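Local coordinates for protein putative creatinine amidohydrolase (PDB 3LUB) that binds two zinc ions and, as a member of the creatininase superfamily, probably hydrolyses carbon-nitrogen bonds in linear amides other than peptides, at residues F[112-116]-F[243-248]. Numbering follows the deposited sequence.
Sequences RKLLI and LFEEMA
Residues 113-116 are an extended strand and residues 243-248 are regular alpha-helix. Their axes run nearly antiparallel, at 156°, and approach to 9.8 Å. Lys113 CA lies 7.4 Å from Met247 CA, and Leu115 CA lies 8.4 Å from Phe244 CA. Lys113 and Leu115 point toward the helix; Leu114 points away and packs on helix 92-108, on the other face of the sheet. This is alpha/beta layer packing: helix 226-249 covers one face of a parallel sheet, with strand 113-118 between strands 23-28 and 140-145. The selenomethionine Met247 (chi1 m, chi2 t, chi3 p) reaches across the gap. Met247 CE is 3.8 Å from Leu114 O, and Met247 SE is 4.5 Å from Leu115 CB. Leu115 (chi1 t, chi2 p) places CD2 4.0 Å from Leu243 CD2 and 3.8 Å from Phe244 CE1, at the ring edge. Ala203 of a second subunit packs on Leu115. Lys113 (chi1 m, the rest t) reaches the last helical turn, where its NZ donates a 2.5 Å hydrogen bond to Met247 O.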
loop_
_atom_site.group_PDB
_atom_site.type_symbol
_atom_site.label_atom_id
_atom_site.label_comp_id
_atom_site.label_asym_id
_atom_site.label_seq_id
_atom_site.Cartn_x
_atom_site.Cartn_y
_atom_site.Cartn_z
ATOM N N ARG F 112 -5.670 -16.870 -20.810
ATOM C CA ARG F 112 -5.149 -15.645 -21.394
ATOM C C ARG F 112 -6.187 -14.682 -21.878
ATOM O O ARG F 112 -5.812 -13.702 -22.470
ATOM C CB ARG F 112 -4.241 -15.986 -22.583
ATOM C CG ARG F 112 -3.063 -16.864 -22.217
ATOM C CD ARG F 112 -2.099 -16.106 -21.282
ATOM N NE ARG F 112 -0.883 -16.849 -20.965
ATOM C CZ ARG F 112 -0.727 -17.643 -19.917
ATOM N NH1 ARG F 112 -1.715 -17.844 -19.059
ATOM N NH2 ARG F 112 0.421 -18.257 -19.721
ATOM N N LYS F 113 -7.470 -14.925 -21.649
ATOM C CA LYS F 113 -8.524 -14.047 -22.115
ATOM C C LYS F 113 -9.635 -13.973 -21.073
ATOM O O LYS F 113 -10.170 -15.025 -20.634
ATOM C CB LYS F 113 -9.108 -14.594 -23.413
ATOM C CG LYS F 113 -8.101 -14.667 -24.509
ATOM C CD LYS F 113 -8.670 -15.277 -25.747
ATOM C CE LYS F 113 -7.682 -15.142 -26.910
ATOM N NZ LYS F 113 -8.065 -16.100 -27.995
ATOM N N LEU F 114 -9.988 -12.747 -20.685
ATOM C CA LEU F 114 -10.979 -12.523 -19.645
ATOM C C LEU F 114 -11.879 -11.386 -20.039
ATOM O O LEU F 114 -11.405 -10.350 -20.492
ATOM C CB LEU F 114 -10.263 -12.187 -18.304
ATOM C CG LEU F 114 -11.075 -11.756 -17.082
ATOM C CD1 LEU F 114 -11.955 -12.881 -16.495
ATOM C CD2 LEU F 114 -10.147 -11.178 -15.984
ATOM N N LEU F 115 -13.187 -11.565 -19.866
ATOM C CA LEU F 115 -14.135 -10.466 -19.960
ATOM C C LEU F 115 -14.719 -10.214 -18.595
ATOM O O LEU F 115 -15.248 -11.135 -17.980
ATOM C CB LEU F 115 -15.262 -10.772 -20.932
ATOM C CG LEU F 115 -16.343 -9.682 -20.993
ATOM C CD1 LEU F 115 -15.796 -8.486 -21.741
ATOM C CD2 LEU F 115 -17.639 -10.170 -21.562
ATOM N N ILE F 116 -14.638 -8.965 -18.145
ATOM C CA ILE F 116 -15.352 -8.502 -16.959
ATOM C C ILE F 116 -16.725 -7.994 -17.396
ATOM O O ILE F 116 -16.803 -7.036 -18.145
ATOM C CB ILE F 116 -14.601 -7.362 -16.189
ATOM C CG1 ILE F 116 -13.165 -7.803 -15.822
ATOM C CG2 ILE F 116 -15.384 -6.994 -14.945
ATOM C CD1 ILE F 116 -12.196 -6.666 -15.479
ATOM N N LEU F 243 -18.986 -11.950 -29.203
ATOM C CA LEU F 243 -17.738 -11.474 -28.624
ATOM C C LEU F 243 -16.929 -12.592 -28.011
ATOM O O LEU F 243 -15.700 -12.645 -28.186
ATOM C CB LEU F 243 -18.011 -10.401 -27.562
ATOM C CG LEU F 243 -16.837 -9.972 -26.660
ATOM C CD1 LEU F 243 -15.910 -9.110 -27.406
ATOM C CD2 LEU F 243 -17.368 -9.223 -25.424
ATOM N N PHE F 244 -17.590 -13.484 -27.272
ATOM C CA PHE F 244 -16.889 -14.665 -26.737
ATOM C C PHE F 244 -16.232 -15.449 -27.884
ATOM O O PHE F 244 -15.086 -15.827 -27.798
ATOM C CB PHE F 244 -17.817 -15.640 -25.972
ATOM C CG PHE F 244 -18.529 -15.048 -24.773
ATOM C CD1 PHE F 244 -18.305 -13.746 -24.338
ATOM C CD2 PHE F 244 -19.413 -15.828 -24.061
ATOM C CE1 PHE F 244 -18.994 -13.238 -23.249
ATOM C CE2 PHE F 244 -20.085 -15.326 -22.959
ATOM C CZ PHE F 244 -19.879 -14.027 -22.558
ATOM N N GLU F 245 -16.976 -15.715 -28.947
ATOM C CA GLU F 245 -16.426 -16.524 -30.063
ATOM C C GLU F 245 -15.227 -15.867 -30.726
ATOM O O GLU F 245 -14.227 -16.521 -30.979
ATOM C CB GLU F 245 -17.483 -16.794 -31.139
ATOM C CG GLU F 245 -18.574 -17.811 -30.753
ATOM C CD GLU F 245 -19.924 -17.511 -31.410
ATOM O OE1 GLU F 245 -19.991 -16.492 -32.143
ATOM O OE2 GLU F 245 -20.912 -18.273 -31.196
ATOM N N GLU F 246 -15.336 -14.581 -31.023
ATOM C CA GLU F 246 -14.240 -13.846 -31.677
ATOM C C GLU F 246 -13.037 -13.679 -30.763
ATOM O O GLU F 246 -11.909 -13.744 -31.225
ATOM C CB GLU F 246 -14.698 -12.480 -32.131
ATOM C CG GLU F 246 -15.791 -12.495 -33.161
ATOM C CD GLU F 246 -16.550 -11.174 -33.183
ATOM O OE1 GLU F 246 -16.300 -10.335 -32.274
ATOM O OE2 GLU F 246 -17.400 -10.965 -34.084
HETATM N N MSE F 247 -13.257 -13.470 -29.469
HETATM C CA MSE F 247 -12.146 -13.485 -28.508
HETATM C C MSE F 247 -11.398 -14.801 -28.515
HETATM O O MSE F 247 -10.164 -14.802 -28.481
HETATM C CB MSE F 247 -12.614 -13.180 -27.087
HETATM C CG MSE F 247 -12.932 -11.718 -26.857
HETATM SE SE MSE F 247 -13.572 -11.405 -25.034
HETATM C CE MSE F 247 -11.826 -11.608 -24.090
ATOM N N ALA F 248 -12.141 -15.912 -28.588
ATOM C CA ALA F 248 -11.550 -17.267 -28.663
ATOM C C ALA F 248 -10.809 -17.552 -29.958
ATOM O O ALA F 248 -9.814 -18.286 -29.954
ATOM C CB ALA F 248 -12.620 -18.332 -28.476
#